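Local coordinates for serine hydrolase CCSP0084 (Cycloclasticus sp. P1, PDB 4I3F), which probably acts as a serine hydrolase of the alpha/beta hydrolase fold, cleaving esters and carbon-carbon bonds of meta-cleavage products from aromatic degradation, at residues A[153-158]-A[224-229]; A[161-166]-A[176-181]; A[166-171]-A[212-217]; A[183-188]-A[248-253]. One frame throughout, in Å; residues are numbered along the deposited sequence.

In the fold
Contacts 1 to 3 tie together the mostly helical insertion that follows strand 142-148, the usual place of the lid in the alpha/beta hydrolase fold; contact 4 joins it to the loop after strand 243-248. Contact 2 is the hub: its centre lies about 11 Å from that of contact 3, with which it shares E166, and about 12 Å from that of contact 4. Contact 1, about 16 Å away centre to centre, touches it through I226 and L161. A probable hydrogen bond of 2.6 Å from T158 OG1 to F253 O joins contacts 1 and 4, whose F155 and F253 side chains lie near, without touching, the probable nucleophile elbow. Contacts 3 and 4 stand farthest apart, centres about 22 Å.

Contact 1. Residues A[153-158]-A[224-229]; sequences APFAPT and KGIDAF
The passage from the core sheet into the helical lid of an alpha/beta hydrolase is held here by F155 and P157 closing on I226 of helix 222-229. The isoleucine points toward the loop, and each of its branches has a task. CG2, anti to the backbone N, lies over one face of the F155 ring in a CH-pi contact, 3.9 Å from the centroid and only 16° off the ring normal. The ring presents that face because chi1 of F155 (63°) sets CG between its own backbone N and carbonyl carbon. The longer branch runs along the rim of the ring, where I226 CD1 comes within 3.5 Å of F155 CE1. The same methyl packs on the proline, 3.7 Å from P157 CA.

Polar groups meet around this apolar centre through water. One water donates to A153 O at 2.8 Å and to I226 O at 3.0 Å, and a second donates to F155 O at 2.7 Å and to D227 OD1 at 3.0 Å. D227 OD2 forms a salt bridge with K223, so both carboxylate oxygens are engaged. T158, at the far end of the loop, caps helix 159-165 by accepting from L161 N. The chemistry is that of an apolar contact bordered by bridging waters: one aliphatic side chain makes all the direct contacts, while the waters serve the backbone carbonyls on both sides.

Contact 2. Residues A[161-166]-A[176-181]; sequences LTKGWE and LEYLIT
The helical segments 161-165 and 176-181 run obliquely antiparallel, with 132° between their N-to-C directions, and their axes are 10.3 Å apart at closest approach. The nearest CA atoms across the gap are those of G164 and L179, 6.7 Å apart, and between them the leucine does the filling. L179 aims its side chain across the gap and splays its two methyls over the backbone of the other helix: CD2 sits 3.7 Å from G164 N, and CD1 lies 3.8 Å from K163 O. G164, with no side chain, leaves its main chain to be touched directly. The base of the lysine is met as well, L179 CD2 lying 4.0 Å from K163 CB.

One step along each helix, K163 and Y178 make the outer half of the contact. K163 is extended beyond CG and crosses the tyrosine side chain at about a right angle, so its mid-chain methylene does the touching, with K163 CD 3.6 Å from Y178 CE2. The ring points this way because Y178 CG is anti to the backbone N (chi1 175°). The ammonium passes near the phenol without bonding to it and forms its salt bridge with E159 one turn back.

The interface is thus a leucine packed on bare main chain within and amphipathic at its margin: lysine lends the tyrosine one methylene, CD, and keeps its charge for a carboxylate of its own helix.

Contact 3. Residues A[166-171]-A[212-217]; sequences EFYKDP and LQFEAM
Y168 pushes its ring toward helix 208-217 and meets F214 with an edge. The closest atoms are Y168 CE2 and F214 CD2, 3.5 Å apart, and the latter lies near the plane of the tyrosine ring. With centroids 5.6 Å apart and planes at 67°, the pair is oblique, neither stacked nor truly T-shaped. F214 reaches this place with its CG anti to the backbone N (chi1 -173°), the two side chains crossing at about a right angle.

E215 crosses the root of the same tyrosine, again at about a right angle. Its extended chain brings OE1 within 3.4 Å of Y168 CB, and its carboxylate plane stands 79° from the ring; the charge itself is answered by R211. One face of the Y168 ring is taken by its neighbour in sequence, F167 CD2, 3.7 Å above the centre. The ring thus has one phenylalanine at its edge and another over a face, with its hydroxyl tied to V205 O of helix 194-206.

In the lid, the short 3-10 turn 167-169 bridges several helices. Besides the bond of Y168 to helix 194-206, F167 packs on A175, L176 and L179 of helix 173-182, and F214 continues into an edge-to-face pair with F218.

Contact 4. Residues A[183-188]-A[248-253]; sequences FLFDPS and AREDFF
F183 and F253 stack where the loop after helix 173-182 of the lid meets the loop after strand 243-248 of the alpha/beta hydrolase core. From CB, the F183 side chain leaves with CG anti to the carbonyl carbon (chi1 -83°), which swings the ring onto its partner. CG lies above F253 CE2 and CZ; CD1 settles 3.6 Å from F253 CE2, while CD2 lies near F253 CZ. CE1 and CE2 both ride near F253 CZ, and at the tip F183 CZ comes 3.6 Å from F253 CE1. The result is an offset stack with planes 1° apart and centroids at 4.0 Å, although the two side chains approach at about a right angle. W280 also stacks on F183, extending the aromatic cluster.

Toward the other end of the loops, F185 packs obliquely on the aliphatic part of E250, with F185 CD1 3.9 Å from E250 CG. A bend at chi2 (84°) turns the carboxylate of E250 back to R249, which grips a single oxygen side-on: E250 OE2 takes R249 NE at 3.0 Å and R249 NH2 at 2.9 Å, with E250 OE2 lying in the guanidinium plane. E250 OE1 accepts from C277 N, so both oxygens are held.

A type I turn from A248 to D251 shapes the core loop and leads into an Asx turn. D251 OD2 bonds H279 ND1, a pairing consistent with the acid and histidine of a catalytic triad, while D251 OD1 receives F253 N at 2.8 Å, nearly in line with its own C-O bond.

Contact 1. Residues A[153-158]-A[224-229]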
# COMPACT_ATOMS: atom_id res chain seq x y z
N ALA A 153 -7.53 10.22 -4.61
CA ALA A 153 -8.64 11.17 -4.67
C ALA A 153 -8.22 12.46 -3.96
O ALA A 153 -7.37 12.43 -3.08
CB ALA A 153 -9.87 10.59 -4.02
N PRO A 154 -8.81 13.60 -4.35
CA PRO A 154 -8.46 14.85 -3.68
C PRO A 154 -9.10 14.97 -2.30
O PRO A 154 -10.28 14.64 -2.15
CB PRO A 154 -9.01 15.92 -4.64
CG PRO A 154 -10.14 15.24 -5.36
CD PRO A 154 -9.69 13.81 -5.52
N PHE A 155 -8.31 15.37 -1.31
CA PHE A 155 -8.81 15.65 0.04
C PHE A 155 -7.86 16.56 0.81
O PHE A 155 -6.66 16.62 0.52
CB PHE A 155 -9.11 14.37 0.83
CG PHE A 155 -7.90 13.50 1.10
CD1 PHE A 155 -7.19 13.63 2.29
CD2 PHE A 155 -7.51 12.54 0.18
CE1 PHE A 155 -6.09 12.82 2.55
CE2 PHE A 155 -6.41 11.72 0.44
CZ PHE A 155 -5.70 11.87 1.63
N ALA A 156 -8.40 17.29 1.78
CA ALA A 156 -7.56 18.10 2.65
C ALA A 156 -6.83 17.20 3.63
O ALA A 156 -7.35 16.14 4.00
CB ALA A 156 -8.39 19.16 3.39
N PRO A 157 -5.62 17.59 4.04
CA PRO A 157 -4.86 16.74 4.96
C PRO A 157 -5.65 16.41 6.22
O PRO A 157 -6.32 17.28 6.78
CB PRO A 157 -3.65 17.60 5.32
CG PRO A 157 -3.45 18.48 4.11
CD PRO A 157 -4.83 18.75 3.57
N THR A 158 -5.58 15.14 6.64
CA THR A 158 -6.19 14.69 7.87
C THR A 158 -5.16 14.77 8.98
O THR A 158 -3.96 14.90 8.71
CB THR A 158 -6.62 13.22 7.74
OG1 THR A 158 -5.49 12.46 7.29
CG2 THR A 158 -7.75 13.08 6.72
N LYS A 224 0.85 18.75 -0.75
CA LYS A 224 1.48 18.48 -2.03
C LYS A 224 1.60 16.97 -2.31
O LYS A 224 1.52 16.54 -3.46
CB LYS A 224 2.84 19.16 -2.13
CG LYS A 224 2.75 20.65 -2.39
CD LYS A 224 3.93 21.12 -3.23
CE LYS A 224 3.65 22.47 -3.89
NZ LYS A 224 3.97 23.62 -3.00
N GLY A 225 1.78 16.19 -1.25
CA GLY A 225 1.84 14.74 -1.37
C GLY A 225 0.51 14.15 -1.80
O GLY A 225 0.44 13.32 -2.71
N ILE A 226 -0.57 14.58 -1.14
CA ILE A 226 -1.91 14.14 -1.51
C ILE A 226 -2.24 14.51 -2.97
O ILE A 226 -2.71 13.67 -3.76
CB ILE A 226 -2.96 14.78 -0.58
CG1 ILE A 226 -2.79 14.26 0.85
CG2 ILE A 226 -4.39 14.51 -1.08
CD1 ILE A 226 -3.52 15.10 1.89
N ASP A 227 -2.02 15.77 -3.31
CA ASP A 227 -2.36 16.27 -4.64
C ASP A 227 -1.58 15.53 -5.74
O ASP A 227 -2.11 15.27 -6.82
CB ASP A 227 -2.13 17.79 -4.72
CG ASP A 227 -2.88 18.56 -3.64
OD1 ASP A 227 -3.71 17.95 -2.93
OD2 ASP A 227 -2.65 19.78 -3.49
N ALA A 228 -0.33 15.18 -5.45
CA ALA A 228 0.53 14.45 -6.38
C ALA A 228 -0.04 13.09 -6.82
O ALA A 228 0.26 12.63 -7.92
CB ALA A 228 1.92 14.28 -5.80
N PHE A 229 -0.83 12.46 -5.97
CA PHE A 229 -1.41 11.15 -6.28
C PHE A 229 -2.70 11.22 -7.10
O PHE A 229 -3.15 10.21 -7.64
CB PHE A 229 -1.71 10.38 -4.99
CG PHE A 229 -0.52 9.68 -4.41
CD1 PHE A 229 0.14 10.20 -3.31
CD2 PHE A 229 -0.07 8.47 -4.95
CE1 PHE A 229 1.23 9.55 -2.76
CE2 PHE A 229 1.03 7.82 -4.41
CZ PHE A 229 1.67 8.36 -3.31
O HOH W 1 -4.72 11.58 -3.06
O HOH W 2 -6.19 17.16 -3.24
O HOH W 3 -4.59 18.21 -0.05

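Contact 2. Residues A[161-166]-A[176-181]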
# COMPACT_ATOMS: atom_id res chain seq x y z
N LEU A 161 -2.87 11.59 8.52
CA LEU A 161 -1.90 11.56 7.44
C LEU A 161 -0.81 12.60 7.67
O LEU A 161 0.34 12.38 7.31
CB LEU A 161 -2.56 11.73 6.07
CG LEU A 161 -1.69 11.28 4.89
CD1 LEU A 161 -1.34 9.79 4.97
CD2 LEU A 161 -2.36 11.59 3.56
N THR A 162 -1.18 13.71 8.30
CA THR A 162 -0.20 14.75 8.61
C THR A 162 0.81 14.23 9.62
O THR A 162 2.03 14.40 9.44
CB THR A 162 -0.87 16.01 9.14
OG1 THR A 162 -1.73 16.55 8.13
CG2 THR A 162 0.18 17.05 9.52
N LYS A 163 0.33 13.59 10.68
CA LYS A 163 1.23 13.09 11.72
C LYS A 163 2.09 11.94 11.20
O LYS A 163 3.23 11.75 11.66
CB LYS A 163 0.45 12.69 12.98
CG LYS A 163 0.07 13.90 13.85
CD LYS A 163 -0.99 13.57 14.91
CE LYS A 163 -1.29 14.80 15.76
NZ LYS A 163 -2.32 14.55 16.81
N GLY A 164 1.55 11.19 10.25
CA GLY A 164 2.29 10.11 9.62
C GLY A 164 3.38 10.58 8.67
O GLY A 164 4.57 10.28 8.86
N TRP A 165 2.99 11.34 7.65
CA TRP A 165 3.94 11.77 6.62
C TRP A 165 4.94 12.80 7.14
O TRP A 165 6.02 12.97 6.57
CB TRP A 165 3.19 12.31 5.40
CG TRP A 165 2.60 11.23 4.52
CD1 TRP A 165 2.65 9.88 4.72
CD2 TRP A 165 1.87 11.43 3.29
NE1 TRP A 165 2.00 9.22 3.68
CE2 TRP A 165 1.52 10.16 2.80
CE3 TRP A 165 1.50 12.56 2.56
CZ2 TRP A 165 0.80 9.98 1.61
CZ3 TRP A 165 0.78 12.39 1.38
CH2 TRP A 165 0.44 11.11 0.92
N GLU A 166 4.59 13.49 8.23
CA GLU A 166 5.49 14.49 8.80
C GLU A 166 6.01 14.05 10.17
O GLU A 166 6.43 14.88 10.96
CB GLU A 166 4.78 15.85 8.88
CG GLU A 166 4.16 16.29 7.54
CD GLU A 166 3.54 17.68 7.59
OE1 GLU A 166 3.82 18.43 8.55
OE2 GLU A 166 2.77 18.02 6.67
N LEU A 176 5.31 7.44 17.51
CA LEU A 176 5.14 6.23 16.70
C LEU A 176 4.03 5.35 17.29
O LEU A 176 3.23 4.79 16.55
CB LEU A 176 6.45 5.44 16.61
CG LEU A 176 6.43 4.21 15.69
CD1 LEU A 176 6.14 4.60 14.27
CD2 LEU A 176 7.76 3.45 15.78
N GLU A 177 4.00 5.23 18.62
CA GLU A 177 2.94 4.47 19.30
C GLU A 177 1.57 5.05 18.97
O GLU A 177 0.63 4.30 18.68
CB GLU A 177 3.16 4.45 20.83
CG GLU A 177 2.10 3.65 21.59
CD GLU A 177 2.32 3.62 23.10
OE1 GLU A 177 3.47 3.72 23.54
OE2 GLU A 177 1.32 3.48 23.84
N TYR A 178 1.46 6.37 19.01
CA TYR A 178 0.21 7.05 18.66
C TYR A 178 -0.25 6.70 17.25
O TYR A 178 -1.43 6.40 17.03
CB TYR A 178 0.37 8.57 18.80
CG TYR A 178 -0.84 9.35 18.33
CD1 TYR A 178 -1.93 9.54 19.18
CD2 TYR A 178 -0.91 9.88 17.05
CE1 TYR A 178 -3.04 10.25 18.76
CE2 TYR A 178 -2.03 10.59 16.62
CZ TYR A 178 -3.08 10.77 17.49
OH TYR A 178 -4.20 11.47 17.09
N LEU A 179 0.67 6.75 16.29
CA LEU A 179 0.34 6.42 14.91
C LEU A 179 -0.13 4.99 14.78
O LEU A 179 -1.19 4.72 14.19
CB LEU A 179 1.54 6.64 14.00
CG LEU A 179 1.89 8.08 13.62
CD1 LEU A 179 3.19 8.11 12.84
CD2 LEU A 179 0.75 8.70 12.81
N ILE A 180 0.65 4.06 15.31
CA ILE A 180 0.32 2.64 15.23
C ILE A 180 -1.07 2.39 15.82
O ILE A 180 -1.87 1.67 15.23
CB ILE A 180 1.38 1.80 15.95
CG1 ILE A 180 2.70 1.86 15.21
CG2 ILE A 180 0.92 0.37 16.06
CD1 ILE A 180 3.89 1.35 16.03
N THR A 181 -1.34 3.02 16.95
CA THR A 181 -2.62 2.92 17.63
C THR A 181 -3.77 3.45 16.76
O THR A 181 -4.85 2.86 16.71
CB THR A 181 -2.59 3.68 18.97
OG1 THR A 181 -1.59 3.10 19.82
CG2 THR A 181 -3.93 3.60 19.68

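Contact 3. Residues A[166-171]-A[212-217]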
# COMPACT_ATOMS: atom_id res chain seq x y z
N GLU A 166 4.59 13.49 8.23
CA GLU A 166 5.49 14.49 8.80
C GLU A 166 6.01 14.05 10.17
O GLU A 166 6.43 14.88 10.96
CB GLU A 166 4.78 15.85 8.88
CG GLU A 166 4.16 16.29 7.54
CD GLU A 166 3.54 17.68 7.59
OE1 GLU A 166 3.82 18.43 8.55
OE2 GLU A 166 2.77 18.02 6.67
N PHE A 167 5.97 12.75 10.43
CA PHE A 167 6.50 12.16 11.66
C PHE A 167 7.90 12.63 12.02
O PHE A 167 8.18 12.96 13.17
CB PHE A 167 6.49 10.62 11.53
CG PHE A 167 7.23 9.90 12.64
CD1 PHE A 167 6.61 9.65 13.86
CD2 PHE A 167 8.53 9.45 12.45
CE1 PHE A 167 7.29 8.99 14.88
CE2 PHE A 167 9.21 8.79 13.46
CZ PHE A 167 8.59 8.56 14.68
N TYR A 168 8.80 12.68 11.05
CA TYR A 168 10.20 12.97 11.37
C TYR A 168 10.50 14.43 11.73
O TYR A 168 11.64 14.77 12.04
CB TYR A 168 11.13 12.48 10.27
CG TYR A 168 11.22 10.98 10.15
CD1 TYR A 168 11.93 10.23 11.08
CD2 TYR A 168 10.61 10.31 9.10
CE1 TYR A 168 12.02 8.85 10.97
CE2 TYR A 168 10.70 8.94 8.98
CZ TYR A 168 11.41 8.21 9.91
OH TYR A 168 11.49 6.84 9.78
N LYS A 169 9.48 15.29 11.70
CA LYS A 169 9.62 16.63 12.26
C LYS A 169 9.79 16.56 13.77
O LYS A 169 10.46 17.40 14.38
CB LYS A 169 8.40 17.49 11.92
CG LYS A 169 8.31 17.92 10.47
CD LYS A 169 7.10 18.83 10.26
CE LYS A 169 7.02 19.33 8.82
NZ LYS A 169 7.00 18.20 7.85
N ASP A 170 9.17 15.54 14.37
CA ASP A 170 9.21 15.34 15.82
C ASP A 170 9.13 13.85 16.15
O ASP A 170 8.13 13.40 16.70
CB ASP A 170 8.01 16.02 16.47
CG ASP A 170 8.26 17.47 16.79
OD1 ASP A 170 8.76 17.76 17.90
OD2 ASP A 170 7.98 18.34 15.93
N PRO A 171 10.19 13.09 15.81
CA PRO A 171 10.13 11.63 16.00
C PRO A 171 10.34 11.20 17.46
O PRO A 171 11.16 11.78 18.17
CB PRO A 171 11.28 11.13 15.13
CG PRO A 171 12.30 12.25 15.20
CD PRO A 171 11.49 13.52 15.26
N LEU A 212 15.86 9.02 6.03
CA LEU A 212 16.23 10.01 5.02
C LEU A 212 15.35 9.93 3.78
O LEU A 212 14.94 10.96 3.24
CB LEU A 212 17.70 9.86 4.63
CG LEU A 212 18.67 10.31 5.72
CD1 LEU A 212 20.09 9.89 5.39
CD2 LEU A 212 18.59 11.82 5.88
N GLN A 213 15.06 8.72 3.32
CA GLN A 213 14.26 8.60 2.11
C GLN A 213 12.77 8.87 2.35
O GLN A 213 12.09 9.41 1.48
CB GLN A 213 14.55 7.26 1.42
CG GLN A 213 16.05 7.07 1.21
CD GLN A 213 16.40 6.13 0.08
OE1 GLN A 213 15.53 5.53 -0.55
NE2 GLN A 213 17.70 5.99 -0.19
N PHE A 214 12.26 8.55 3.54
CA PHE A 214 10.87 8.86 3.87
C PHE A 214 10.68 10.37 3.90
O PHE A 214 9.67 10.89 3.42
CB PHE A 214 10.49 8.26 5.24
CG PHE A 214 9.02 8.38 5.58
CD1 PHE A 214 8.13 7.37 5.23
CD2 PHE A 214 8.54 9.48 6.26
CE1 PHE A 214 6.78 7.47 5.54
CE2 PHE A 214 7.19 9.60 6.58
CZ PHE A 214 6.31 8.60 6.22
N GLU A 215 11.65 11.08 4.48
CA GLU A 215 11.60 12.54 4.52
C GLU A 215 11.58 13.13 3.11
O GLU A 215 10.94 14.15 2.86
CB GLU A 215 12.79 13.10 5.31
CG GLU A 215 12.76 12.76 6.79
CD GLU A 215 13.98 13.29 7.53
OE1 GLU A 215 13.83 13.76 8.68
OE2 GLU A 215 15.10 13.22 6.98
N ALA A 216 12.29 12.48 2.19
CA ALA A 216 12.39 12.97 0.83
C ALA A 216 11.11 12.75 0.02
O ALA A 216 10.81 13.54 -0.89
CB ALA A 216 13.59 12.34 0.13
N MET A 217 10.37 11.69 0.35
CA MET A 217 9.14 11.36 -0.36
C MET A 217 8.06 12.41 -0.21
O MET A 217 7.27 12.63 -1.13
CB MET A 217 8.54 10.08 0.20
CG MET A 217 9.34 8.87 -0.05
SD MET A 217 8.69 7.53 0.95
CE MET A 217 10.04 6.38 0.67

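Contact 4. Residues A[183-188]-A[248-253]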
# COMPACT_ATOMS: atom_id res chain seq x y z
N PHE A 183 -3.98 3.61 13.52
CA PHE A 183 -4.22 2.80 12.33
C PHE A 183 -5.31 1.76 12.56
O PHE A 183 -5.80 1.15 11.61
CB PHE A 183 -2.93 2.10 11.89
CG PHE A 183 -2.03 2.97 11.05
CD1 PHE A 183 -2.42 3.37 9.78
CD2 PHE A 183 -0.79 3.37 11.53
CE1 PHE A 183 -1.58 4.16 9.00
CE2 PHE A 183 0.05 4.16 10.76
CZ PHE A 183 -0.35 4.55 9.49
N LEU A 184 -5.68 1.55 13.82
CA LEU A 184 -6.72 0.58 14.14
C LEU A 184 -7.86 1.26 14.88
O LEU A 184 -7.63 2.21 15.64
CB LEU A 184 -6.14 -0.55 14.99
CG LEU A 184 -5.13 -1.43 14.25
CD1 LEU A 184 -4.23 -2.16 15.22
CD2 LEU A 184 -5.87 -2.43 13.39
N PHE A 185 -9.08 0.79 14.65
CA PHE A 185 -10.23 1.27 15.42
C PHE A 185 -10.21 0.69 16.83
O PHE A 185 -10.56 1.37 17.80
CB PHE A 185 -11.54 0.92 14.71
CG PHE A 185 -12.76 1.34 15.48
CD1 PHE A 185 -13.27 2.63 15.34
CD2 PHE A 185 -13.39 0.46 16.36
CE1 PHE A 185 -14.40 3.02 16.07
CE2 PHE A 185 -14.50 0.85 17.08
CZ PHE A 185 -15.01 2.13 16.93
N ASP A 186 -9.82 -0.59 16.95
CA ASP A 186 -9.64 -1.24 18.25
C ASP A 186 -8.19 -1.69 18.37
O ASP A 186 -7.83 -2.77 17.90
CB ASP A 186 -10.60 -2.44 18.40
CG ASP A 186 -10.35 -3.24 19.68
OD1 ASP A 186 -9.59 -2.78 20.55
OD2 ASP A 186 -10.94 -4.34 19.83
N PRO A 187 -7.36 -0.86 19.01
CA PRO A 187 -5.92 -1.13 19.11
C PRO A 187 -5.58 -2.45 19.81
O PRO A 187 -4.51 -2.99 19.56
CB PRO A 187 -5.40 0.05 19.95
CG PRO A 187 -6.43 1.11 19.82
CD PRO A 187 -7.74 0.40 19.67
N SER A 188 -6.47 -2.95 20.66
CA SER A 188 -6.22 -4.20 21.39
C SER A 188 -6.04 -5.42 20.46
O SER A 188 -5.50 -6.44 20.87
CB SER A 188 -7.35 -4.48 22.38
OG SER A 188 -8.48 -5.01 21.71
N ALA A 248 -12.08 1.59 5.31
CA ALA A 248 -12.59 1.57 6.67
C ALA A 248 -13.47 2.78 6.89
O ALA A 248 -13.06 3.90 6.60
CB ALA A 248 -11.46 1.58 7.64
N ARG A 249 -14.66 2.57 7.45
CA ARG A 249 -15.58 3.68 7.68
C ARG A 249 -14.92 4.74 8.56
O ARG A 249 -15.03 5.94 8.29
CB ARG A 249 -16.89 3.19 8.30
CG ARG A 249 -17.94 4.28 8.45
CD ARG A 249 -19.24 3.74 9.04
NE ARG A 249 -19.05 3.22 10.40
CZ ARG A 249 -19.95 2.51 11.07
NH1 ARG A 249 -21.12 2.24 10.52
NH2 ARG A 249 -19.68 2.07 12.30
N GLU A 250 -14.22 4.29 9.60
CA GLU A 250 -13.58 5.20 10.55
C GLU A 250 -12.11 5.51 10.26
O GLU A 250 -11.38 5.92 11.16
CB GLU A 250 -13.69 4.63 11.98
CG GLU A 250 -15.12 4.54 12.53
CD GLU A 250 -15.87 3.29 12.11
OE1 GLU A 250 -15.33 2.47 11.35
OE2 GLU A 250 -17.02 3.12 12.57
N ASP A 251 -11.68 5.35 9.01
CA ASP A 251 -10.28 5.60 8.64
C ASP A 251 -9.83 6.98 9.11
O ASP A 251 -10.44 7.99 8.75
CB ASP A 251 -10.13 5.47 7.11
CG ASP A 251 -8.69 5.32 6.66
OD1 ASP A 251 -7.77 5.96 7.23
OD2 ASP A 251 -8.47 4.58 5.69
N PHE A 252 -8.77 7.00 9.93
CA PHE A 252 -8.26 8.23 10.54
C PHE A 252 -7.23 8.93 9.64
O PHE A 252 -6.80 10.04 9.95
CB PHE A 252 -7.62 7.86 11.90
CG PHE A 252 -7.16 9.04 12.73
CD1 PHE A 252 -8.07 9.87 13.37
CD2 PHE A 252 -5.80 9.27 12.92
CE1 PHE A 252 -7.63 10.94 14.17
CE2 PHE A 252 -5.35 10.33 13.72
CZ PHE A 252 -6.27 11.16 14.34
N PHE A 253 -6.84 8.28 8.55
CA PHE A 253 -5.76 8.78 7.68
C PHE A 253 -6.29 9.21 6.31
O PHE A 253 -6.00 10.32 5.84
CB PHE A 253 -4.67 7.70 7.53
CG PHE A 253 -3.92 7.42 8.81
CD1 PHE A 253 -2.66 7.95 9.01
CD2 PHE A 253 -4.49 6.64 9.82
CE1 PHE A 253 -1.96 7.71 10.20
CE2 PHE A 253 -3.81 6.40 11.01
CZ PHE A 253 -2.55 6.93 11.20